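Local coordinates for protein BSU-2 beta-lactamase (PDB 6W5E) that probably hydrolyses the beta-lactam ring of penicillin-type antibiotics, as expected of a class D beta-lactamase from Bacillus subtilis, at residues D45-F50 against R65-Q70; D97-D102 against I126-A131; H146-G151 against E185-D190. All coordinates share one frame; numbering follows the deposited sequence.

Contact 1: D45-F50 against R65-Q70; sequences DTDGTF and RKRANQ
R67 lays its long side chain over the backbone of D47 and G48. Its CG is anti to the backbone N (chi1 -169°) and the chain stays extended as far as NE, which carries the guanidinium past G48 to D47. R67 CD rests on G48 CA at 3.6 Å, and D47 O sits above the centre of the guanidinium plane, 3.5 Å from R67 CZ. The D47 carboxylate makes a long salt bridge, OD2 to R67 NH1 at 3.4 Å. Carboxylate and guanidinium planes are turned 58° apart, so this is not a flat, two-pronged pairing. NE is held by OD1 of N243, and NH1 also bonds a malonate ion, probably from the crystallisation liquor.

Nearer the helix, T49 CB meets R67 CB at 4.1 Å, and T49 OG1 lies 3.4 Å from A68 CB, while that hydroxyl is hydrogen-bonded to Y63 O. The contact sets helix 65-68, which follows the hairpin of strands 48-54 and 59-63, against the start of the first of those strands, in the antiparallel sheet of the penicillin-binding-protein fold.

With one long ionic contact to D47 and a firmer bond to N243, the arginine probably joins the helix to the sheet as much through its methylenes and flat face as through its charge.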
loop_
_atom_site.group_PDB
_atom_site.type_symbol
_atom_site.label_atom_id
_atom_site.label_comp_id
_atom_site.label_asym_id
_atom_site.label_seq_id
_atom_site.Cartn_x
_atom_site.Cartn_y
_atom_site.Cartn_z
ATOM N N ASP A 45 -7.554 4.797 21.347
ATOM C CA ASP A 45 -8.444 3.650 21.472
ATOM C C ASP A 45 -8.124 2.549 20.461
ATOM O O ASP A 45 -8.953 1.662 20.232
ATOM C CB ASP A 45 -9.905 4.090 21.354
ATOM C CG ASP A 45 -10.404 4.802 22.600
ATOM O OD1 ASP A 45 -10.185 6.029 22.722
ATOM O OD2 ASP A 45 -11.011 4.129 23.462
ATOM N N THR A 46 -6.930 2.567 19.876
ATOM C CA THR A 46 -6.589 1.667 18.784
ATOM C C THR A 46 -5.181 1.131 18.994
ATOM O O THR A 46 -4.272 1.883 19.347
ATOM C CB THR A 46 -6.636 2.441 17.464
ATOM O OG1 THR A 46 -7.941 3.001 17.287
ATOM C CG2 THR A 46 -6.349 1.529 16.300
ATOM N N ASP A 47 -4.999 -0.166 18.777
ATOM C CA ASP A 47 -3.669 -0.768 18.766
ATOM C C ASP A 47 -3.076 -0.522 17.381
ATOM O O ASP A 47 -3.519 -1.121 16.397
ATOM C CB ASP A 47 -3.809 -2.262 19.049
ATOM C CG ASP A 47 -2.503 -2.913 19.448
ATOM O OD1 ASP A 47 -1.472 -2.216 19.465
ATOM O OD2 ASP A 47 -2.505 -4.130 19.738
ATOM N N GLY A 48 -2.095 0.371 17.277
ATOM C CA GLY A 48 -1.641 0.737 15.947
ATOM C C GLY A 48 -0.261 1.351 15.944
ATOM O O GLY A 48 0.331 1.625 16.990
ATOM N N THR A 49 0.242 1.578 14.728
ATOM C CA THR A 49 1.524 2.232 14.512
ATOM C C THR A 49 1.400 3.194 13.335
ATOM O O THR A 49 0.559 3.017 12.449
ATOM C CB THR A 49 2.642 1.196 14.306
ATOM O OG1 THR A 49 3.895 1.850 14.103
ATOM C CG2 THR A 49 2.344 0.318 13.104
ATOM N N PHE A 50 2.224 4.238 13.353
ATOM C CA PHE A 50 2.278 5.219 12.277
ATOM C C PHE A 50 3.736 5.566 12.033
ATOM O O PHE A 50 4.484 5.825 12.982
ATOM C CB PHE A 50 1.514 6.496 12.662
ATOM C CG PHE A 50 1.648 7.613 11.658
ATOM C CD1 PHE A 50 0.945 7.575 10.461
ATOM C CD2 PHE A 50 2.458 8.704 11.921
ATOM C CE1 PHE A 50 1.061 8.597 9.550
ATOM C CE2 PHE A 50 2.575 9.738 11.006
ATOM C CZ PHE A 50 1.875 9.687 9.825
ATOM N N ARG A 65 6.970 1.826 18.338
ATOM C CA ARG A 65 8.089 1.121 17.723
ATOM C C ARG A 65 7.896 -0.393 17.772
ATOM O O ARG A 65 8.252 -1.102 16.818
ATOM C CB ARG A 65 9.376 1.545 18.435
ATOM C CG ARG A 65 10.598 0.725 18.128
ATOM C CD ARG A 65 11.206 1.134 16.802
ATOM N NE ARG A 65 11.283 2.584 16.644
ATOM C CZ ARG A 65 12.055 3.189 15.746
ATOM N NH1 ARG A 65 12.825 2.463 14.941
ATOM N NH2 ARG A 65 12.061 4.510 15.655
ATOM N N LYS A 66 7.342 -0.914 18.872
ATOM C CA LYS A 66 7.135 -2.357 18.974
ATOM C C LYS A 66 6.254 -2.865 17.844
ATOM O O LYS A 66 6.613 -3.816 17.137
ATOM C CB LYS A 66 6.507 -2.715 20.319
ATOM C CG LYS A 66 6.237 -4.207 20.458
ATOM C CD LYS A 66 5.648 -4.549 21.819
ATOM C CE LYS A 66 6.726 -5.016 22.783
ATOM N NZ LYS A 66 6.179 -5.267 24.142
ATOM N N ARG A 67 5.094 -2.236 17.653
ATOM C CA ARG A 67 4.192 -2.680 16.600
ATOM C C ARG A 67 4.780 -2.426 15.218
ATOM O O ARG A 67 4.549 -3.214 14.291
ATOM C CB ARG A 67 2.817 -2.028 16.759
ATOM C CG ARG A 67 1.783 -2.658 15.855
ATOM C CD ARG A 67 0.376 -2.183 16.124
ATOM N NE ARG A 67 -0.515 -2.698 15.095
ATOM C CZ ARG A 67 -1.380 -3.692 15.268
ATOM N NH1 ARG A 67 -1.498 -4.291 16.446
ATOM N NH2 ARG A 67 -2.124 -4.087 14.252
ATOM N N ALA A 68 5.560 -1.354 15.065
ATOM C CA ALA A 68 6.184 -1.058 13.784
ATOM C C ALA A 68 7.115 -2.174 13.336
ATOM O O ALA A 68 7.328 -2.347 12.130
ATOM C CB ALA A 68 6.937 0.270 13.854
ATOM N N ASN A 69 7.645 -2.952 14.275
ATOM C CA ASN A 69 8.574 -4.026 13.962
ATOM C C ASN A 69 7.914 -5.394 13.870
ATOM O O ASN A 69 8.606 -6.379 13.610
ATOM C CB ASN A 69 9.710 -4.050 14.990
ATOM C CG ASN A 69 10.799 -3.058 14.658
ATOM O OD1 ASN A 69 11.310 -3.040 13.536
ATOM N ND2 ASN A 69 11.127 -2.193 15.609
ATOM N N GLN A 70 6.598 -5.486 14.063
ATOM C CA GLN A 70 5.907 -6.770 14.023
ATOM C C GLN A 70 5.440 -7.059 12.603
ATOM O O GLN A 70 4.652 -6.291 12.032
ATOM C CB GLN A 70 4.711 -6.776 14.967
ATOM C CG GLN A 70 5.093 -6.697 16.420
ATOM C CD GLN A 70 5.881 -7.908 16.896
ATOM O OE1 GLN A 70 5.653 -9.038 16.446
ATOM N NE2 GLN A 70 6.807 -7.681 17.819
#

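Contact 2: D97-D102 against I126-A131; sequences DVKRWD and IWYYQA
W127 comes first, reaching the extended segment 97-102 with the six-membered end of its indole. Its CG stands between the backbone N and the carbonyl carbon (chi1 66°), and CH2 ends 3.4 Å from K99 O, which lies at the ring edge and in its plane. CZ3 is 4.0 Å from K99 CB, and W127 CZ2 lies 4.3 Å from W101 CB, a loose apolar touch. At the other end of the indole, NE1 bonds the carbonyl O of W111.

Y128 follows, and its hydroxyl donates to D97 O over 2.7 Å. The C=O...OH angle is 136°, with the phenol oxygen tilted 34° from the carbonyl plane. K99 crosses this tyrosine at about a right angle, with CD and CE over one ring face: CD is 3.7 Å from the ring centroid in a CH-pi contact, and CG, outside the rim, comes to 3.4 Å from Y128 CE2. The ammonium NZ is too distant to give more than a weak cation-pi attraction. All this lies in the helical part of the serine beta-lactamase fold, where helix 126-136 backs a small ribbon: K99 pairs through its backbone with H115, joining 98-99 to 115-116, and the Y128 side chain also packs on H115. Y129, the next residue, leaves the contact and packs on N82 and A83 of helix 81-88, just beyond K79, carboxylated on NZ.

One turn on from W127, A131 returns to the interface: A131 CB touches K99 CD at 3.9 Å, close to where K99 lies over Y128.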
loop_
_atom_site.group_PDB
_atom_site.type_symbol
_atom_site.label_atom_id
_atom_site.label_comp_id
_atom_site.label_asym_id
_atom_site.label_seq_id
_atom_site.Cartn_x
_atom_site.Cartn_y
_atom_site.Cartn_z
ATOM N N ASP A 97 -5.882 -2.613 -18.371
ATOM C CA ASP A 97 -6.003 -3.982 -18.856
ATOM C C ASP A 97 -7.248 -4.618 -18.248
ATOM O O ASP A 97 -7.317 -4.822 -17.032
ATOM C CB ASP A 97 -4.737 -4.737 -18.457
ATOM C CG ASP A 97 -4.629 -6.094 -19.115
ATOM O OD1 ASP A 97 -5.636 -6.837 -19.114
ATOM O OD2 ASP A 97 -3.530 -6.425 -19.615
ATOM N N VAL A 98 -8.224 -4.942 -19.093
ATOM C CA VAL A 98 -9.536 -5.407 -18.649
ATOM C C VAL A 98 -9.527 -6.911 -18.421
ATOM O O VAL A 98 -9.147 -7.683 -19.312
ATOM C CB VAL A 98 -10.625 -5.049 -19.674
ATOM C CG1 VAL A 98 -11.971 -5.626 -19.216
ATOM C CG2 VAL A 98 -10.687 -3.551 -19.900
ATOM N N LYS A 99 -10.025 -7.331 -17.262
ATOM C CA LYS A 99 -10.425 -8.717 -17.038
ATOM C C LYS A 99 -11.925 -8.738 -16.780
ATOM O O LYS A 99 -12.438 -7.946 -15.983
ATOM C CB LYS A 99 -9.667 -9.338 -15.860
ATOM C CG LYS A 99 -8.169 -9.460 -16.103
ATOM C CD LYS A 99 -7.463 -10.044 -14.889
ATOM C CE LYS A 99 -5.937 -9.984 -15.005
ATOM N NZ LYS A 99 -5.412 -10.705 -16.194
ATOM N N ARG A 100 -12.631 -9.622 -17.467
ATOM C CA ARG A 100 -14.081 -9.649 -17.362
ATOM C C ARG A 100 -14.542 -10.341 -16.081
ATOM O O ARG A 100 -13.988 -11.365 -15.665
ATOM C CB ARG A 100 -14.681 -10.343 -18.580
ATOM C CG ARG A 100 -14.644 -9.494 -19.830
ATOM C CD ARG A 100 -15.322 -10.218 -20.976
ATOM N NE ARG A 100 -15.363 -9.376 -22.154
ATOM C CZ ARG A 100 -16.060 -9.654 -23.249
ATOM N NH1 ARG A 100 -16.786 -10.758 -23.309
ATOM N NH2 ARG A 100 -16.030 -8.826 -24.279
ATOM N N TRP A 101 -15.558 -9.755 -15.452
ATOM C CA TRP A 101 -16.193 -10.342 -14.280
ATOM C C TRP A 101 -16.875 -11.646 -14.665
ATOM O O TRP A 101 -17.421 -11.784 -15.765
ATOM C CB TRP A 101 -17.226 -9.350 -13.744
ATOM C CG TRP A 101 -18.047 -9.782 -12.561
ATOM C CD1 TRP A 101 -17.602 -10.367 -11.402
ATOM C CD2 TRP A 101 -19.462 -9.617 -12.407
ATOM N NE1 TRP A 101 -18.665 -10.587 -10.551
ATOM C CE2 TRP A 101 -19.813 -10.134 -11.144
ATOM C CE3 TRP A 101 -20.471 -9.087 -13.223
ATOM C CZ2 TRP A 101 -21.133 -10.140 -10.677
ATOM C CZ3 TRP A 101 -21.776 -9.092 -12.756
ATOM C CH2 TRP A 101 -22.095 -9.620 -11.499
ATOM N N ASP A 102 -16.835 -12.614 -13.753
ATOM C CA ASP A 102 -17.429 -13.921 -13.995
ATOM C C ASP A 102 -18.903 -13.996 -13.616
ATOM O O ASP A 102 -19.505 -15.067 -13.749
ATOM C CB ASP A 102 -16.635 -15.025 -13.282
ATOM C CG ASP A 102 -16.571 -14.838 -11.774
ATOM O OD1 ASP A 102 -17.226 -13.917 -11.234
ATOM O OD2 ASP A 102 -15.852 -15.621 -11.126
ATOM N N ILE A 126 -10.125 -7.927 -5.212
ATOM C CA ILE A 126 -9.139 -8.989 -4.995
ATOM C C ILE A 126 -9.087 -9.965 -6.171
ATOM O O ILE A 126 -8.003 -10.390 -6.588
ATOM C CB ILE A 126 -9.437 -9.702 -3.663
ATOM C CG1 ILE A 126 -9.259 -8.726 -2.491
ATOM C CG2 ILE A 126 -8.549 -10.925 -3.493
ATOM C CD1 ILE A 126 -9.617 -9.309 -1.125
ATOM N N TRP A 127 -10.247 -10.334 -6.726
ATOM C CA TRP A 127 -10.283 -11.369 -7.761
ATOM C C TRP A 127 -9.419 -11.012 -8.968
ATOM O O TRP A 127 -8.804 -11.893 -9.584
ATOM C CB TRP A 127 -11.725 -11.662 -8.184
ATOM C CG TRP A 127 -12.470 -10.549 -8.886
ATOM C CD1 TRP A 127 -13.362 -9.683 -8.324
ATOM C CD2 TRP A 127 -12.428 -10.234 -10.286
ATOM N NE1 TRP A 127 -13.867 -8.833 -9.284
ATOM C CE2 TRP A 127 -13.314 -9.152 -10.498
ATOM C CE3 TRP A 127 -11.728 -10.758 -11.381
ATOM C CZ2 TRP A 127 -13.516 -8.584 -11.759
ATOM C CZ3 TRP A 127 -11.922 -10.183 -12.637
ATOM C CH2 TRP A 127 -12.817 -9.114 -12.813
ATOM N N TYR A 128 -9.365 -9.729 -9.326
ATOM C CA TYR A 128 -8.536 -9.315 -10.452
ATOM C C TYR A 128 -7.068 -9.610 -10.166
ATOM O O TYR A 128 -6.347 -10.161 -11.010
ATOM C CB TYR A 128 -8.742 -7.815 -10.716
ATOM C CG TYR A 128 -7.971 -7.319 -11.922
ATOM C CD1 TYR A 128 -6.580 -7.157 -11.871
ATOM C CD2 TYR A 128 -8.624 -7.027 -13.115
ATOM C CE1 TYR A 128 -5.870 -6.753 -12.971
ATOM C CE2 TYR A 128 -7.918 -6.595 -14.223
ATOM C CZ TYR A 128 -6.541 -6.464 -14.136
ATOM O OH TYR A 128 -5.818 -6.069 -15.229
ATOM N N TYR A 129 -6.602 -9.233 -8.972
ATOM C CA TYR A 129 -5.197 -9.415 -8.632
ATOM C C TYR A 129 -4.853 -10.878 -8.381
ATOM O O TYR A 129 -3.688 -11.261 -8.532
ATOM C CB TYR A 129 -4.808 -8.490 -7.471
ATOM C CG TYR A 129 -4.512 -7.084 -7.962
ATOM C CD1 TYR A 129 -5.533 -6.237 -8.391
ATOM C CD2 TYR A 129 -3.204 -6.630 -8.067
ATOM C CE1 TYR A 129 -5.250 -4.956 -8.861
ATOM C CE2 TYR A 129 -2.919 -5.359 -8.526
ATOM C CZ TYR A 129 -3.940 -4.536 -8.939
ATOM O OH TYR A 129 -3.626 -3.282 -9.406
ATOM N N GLN A 130 -5.839 -11.703 -8.022
ATOM C CA GLN A 130 -5.601 -13.142 -7.956
ATOM C C GLN A 130 -5.319 -13.709 -9.345
ATOM O O GLN A 130 -4.400 -14.519 -9.517
ATOM C CB GLN A 130 -6.789 -13.838 -7.289
ATOM C CG GLN A 130 -6.867 -13.555 -5.797
ATOM C CD GLN A 130 -8.110 -14.138 -5.155
ATOM O OE1 GLN A 130 -9.219 -13.977 -5.664
ATOM N NE2 GLN A 130 -7.931 -14.805 -4.022
ATOM N N ALA A 131 -6.079 -13.277 -10.358
ATOM C CA ALA A 131 -5.782 -13.700 -11.727
ATOM C C ALA A 131 -4.398 -13.232 -12.165
ATOM O O ALA A 131 -3.645 -13.990 -12.796
ATOM C CB ALA A 131 -6.858 -13.175 -12.671
#

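Contact 3: H146-G151 against E185-D190; sequences HTLSYG and EELPFD
L148 and F189 each hold CG anti to the carbonyl carbon (chi1 -62° in both), and their side chains reach toward each other, tip to tip. The delta methyls of L148 arrive at the far end of the phenyl ring, CD2 at 3.9 Å from F189 CE2 and CD1 at 4.1 Å from CZ. The same CD2 also touches L187 CD2 at 3.9 Å, where the two leucines cross at about a right angle, so one methyl, L148 CD2, touches both L187 and F189.

Beside this cluster, T147 has its methyl anti to the backbone N. T147 CG2 lies 3.6 Å from P188 CG, and the two side chains slide past each other in opposite directions; the OG1 of T147 makes a weak bond back to T143 O.

The contact sets the C-terminal end of helix 138-147 against the linker between helices 172-184 and 191-200. Helix 138-147 finishes in a Schellman motif, with S149 at positive phi (55°), and helix 172-184 finishes in a second one at E185, after which the linker turns at P188 in an inverse gamma turn. Helix 81-88 takes part too: V81 packs on L148, and L84 on F189, whose ring also meets that of W144 with nearly parallel planes. L187 packs on F178 and L182 of helix 172-184.

Between the two segments the chemistry is wholly methyl, methylene and ring carbon. Such contacts lack the directionality of polar bonds, so the fit of the side-chain shapes, with that of the surrounding helices, probably sets how linker and helix end meet.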
loop_
_atom_site.group_PDB
_atom_site.type_symbol
_atom_site.label_atom_id
_atom_site.label_comp_id
_atom_site.label_asym_id
_atom_site.label_seq_id
_atom_site.Cartn_x
_atom_site.Cartn_y
_atom_site.Cartn_z
ATOM N N HIS A 146 12.322 -11.707 -3.366
ATOM C CA HIS A 146 13.668 -11.568 -2.816
ATOM C C HIS A 146 14.358 -10.320 -3.346
ATOM O O HIS A 146 15.041 -9.623 -2.590
ATOM C CB HIS A 146 14.526 -12.814 -3.039
ATOM C CG HIS A 146 15.698 -12.899 -2.101
ATOM N ND1 HIS A 146 15.547 -12.933 -0.732
ATOM C CD2 HIS A 146 17.034 -12.944 -2.329
ATOM C CE1 HIS A 146 16.735 -13.002 -0.158
ATOM N NE2 HIS A 146 17.654 -13.005 -1.105
ATOM N N THR A 147 14.182 -10.016 -4.635
ATOM C CA THR A 147 14.703 -8.763 -5.181
ATOM C C THR A 147 14.198 -7.566 -4.382
ATOM O O THR A 147 14.945 -6.613 -4.131
ATOM C CB THR A 147 14.315 -8.641 -6.663
ATOM O OG1 THR A 147 15.130 -9.528 -7.434
ATOM C CG2 THR A 147 14.499 -7.220 -7.187
ATOM N N LEU A 148 12.938 -7.608 -3.960
ATOM C CA LEU A 148 12.284 -6.488 -3.300
ATOM C C LEU A 148 12.381 -6.529 -1.780
ATOM O O LEU A 148 11.890 -5.601 -1.121
ATOM C CB LEU A 148 10.816 -6.438 -3.711
ATOM C CG LEU A 148 10.576 -6.214 -5.200
ATOM C CD1 LEU A 148 9.096 -6.349 -5.516
ATOM C CD2 LEU A 148 11.129 -4.853 -5.640
ATOM N N SER A 149 12.975 -7.574 -1.206
ATOM C CA SER A 149 13.134 -7.687 0.243
ATOM C C SER A 149 11.791 -7.556 0.955
ATOM O O SER A 149 11.645 -6.803 1.920
ATOM C CB SER A 149 14.132 -6.651 0.767
ATOM O OG SER A 149 15.451 -6.955 0.360
ATOM N N TYR A 150 10.797 -8.293 0.470
ATOM C CA TYR A 150 9.421 -8.063 0.904
ATOM C C TYR A 150 9.072 -8.980 2.075
ATOM O O TYR A 150 8.529 -10.070 1.900
ATOM C CB TYR A 150 8.455 -8.209 -0.267
ATOM C CG TYR A 150 7.122 -7.569 0.029
ATOM C CD1 TYR A 150 6.107 -8.295 0.639
ATOM C CD2 TYR A 150 6.887 -6.235 -0.270
ATOM C CE1 TYR A 150 4.888 -7.718 0.927
ATOM C CE2 TYR A 150 5.668 -5.643 0.027
ATOM C CZ TYR A 150 4.676 -6.393 0.624
ATOM O OH TYR A 150 3.456 -5.827 0.906
ATOM N N GLY A 151 9.361 -8.515 3.290
ATOM C CA GLY A 151 8.949 -9.237 4.489
ATOM C C GLY A 151 9.565 -10.620 4.579
ATOM O O GLY A 151 10.728 -10.838 4.221
ATOM N N GLU A 185 11.795 6.027 -6.865
ATOM C CA GLU A 185 11.952 5.311 -8.132
ATOM C C GLU A 185 13.306 4.615 -8.222
ATOM O O GLU A 185 13.908 4.522 -9.292
ATOM C CB GLU A 185 11.629 6.188 -9.345
ATOM C CG GLU A 185 10.215 6.742 -9.208
ATOM C CD GLU A 185 9.787 7.653 -10.324
ATOM O OE1 GLU A 185 10.538 7.800 -11.311
ATOM O OE2 GLU A 185 8.682 8.222 -10.197
ATOM N N GLU A 186 13.775 4.114 -7.078
ATOM C CA GLU A 186 15.008 3.338 -6.958
ATOM C C GLU A 186 14.704 1.861 -6.785
ATOM O O GLU A 186 15.254 1.179 -5.919
ATOM C CB GLU A 186 15.862 3.868 -5.811
ATOM C CG GLU A 186 16.465 5.240 -6.118
ATOM C CD GLU A 186 17.151 5.893 -4.929
ATOM O OE1 GLU A 186 17.226 5.262 -3.857
ATOM O OE2 GLU A 186 17.610 7.049 -5.070
ATOM N N LEU A 187 13.784 1.355 -7.580
ATOM C CA LEU A 187 13.469 -0.054 -7.652
ATOM C C LEU A 187 13.786 -0.531 -9.060
ATOM O O LEU A 187 13.849 0.274 -9.998
ATOM C CB LEU A 187 11.985 -0.289 -7.342
ATOM C CG LEU A 187 11.543 -0.110 -5.886
ATOM C CD1 LEU A 187 10.028 -0.159 -5.822
ATOM C CD2 LEU A 187 12.160 -1.191 -4.996
ATOM N N PRO A 188 14.014 -1.827 -9.240
ATOM C CA PRO A 188 14.376 -2.372 -10.563
ATOM C C PRO A 188 13.168 -2.587 -11.469
ATOM O O PRO A 188 12.910 -3.691 -11.954
ATOM C CB PRO A 188 15.073 -3.687 -10.190
ATOM C CG PRO A 188 14.430 -4.092 -8.923
ATOM C CD PRO A 188 14.182 -2.823 -8.169
ATOM N N PHE A 189 12.406 -1.522 -11.685
ATOM C CA PHE A 189 11.308 -1.517 -12.636
ATOM C C PHE A 189 11.552 -0.416 -13.655
ATOM O O PHE A 189 12.215 0.581 -13.355
ATOM C CB PHE A 189 9.968 -1.271 -11.922
ATOM C CG PHE A 189 9.621 -2.339 -10.941
ATOM C CD1 PHE A 189 9.231 -3.596 -11.384
ATOM C CD2 PHE A 189 9.701 -2.106 -9.579
ATOM C CE1 PHE A 189 8.923 -4.597 -10.486
ATOM C CE2 PHE A 189 9.404 -3.109 -8.675
ATOM C CZ PHE A 189 9.004 -4.356 -9.127
ATOM N N ASP A 190 11.010 -0.593 -14.859
ATOM C CA ASP A 190 11.064 0.481 -15.840
ATOM C C ASP A 190 10.408 1.729 -15.270
ATOM O O ASP A 190 9.439 1.653 -14.510
ATOM C CB ASP A 190 10.350 0.084 -17.130
ATOM C CG ASP A 190 10.948 -1.152 -17.777
ATOM O OD1 ASP A 190 12.072 -1.548 -17.404
ATOM O OD2 ASP A 190 10.295 -1.723 -18.671
#

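Overall arrangement
From the N terminus, the contacts close three loops in series, with none nested or crossed. Contact 1 closes the hairpin of strands 48-54 and 59-63, bringing the following short helix back to the sheet. Contact 2 closes a 23-residue excursion that includes strand 115-116 and helix 117-122. Contact 3 spans 33 residues, among them helix 172-184. Contacts 1 and 2 lie on opposite sides of the chain's centre, their centres 33 Å apart. Helix 172-184 relates contacts 1 and 3, beginning beside the one, at P172 and L173, and ending at the other; helix 81-88 packs on Y129, within contact 2's second segment, and on contact 3.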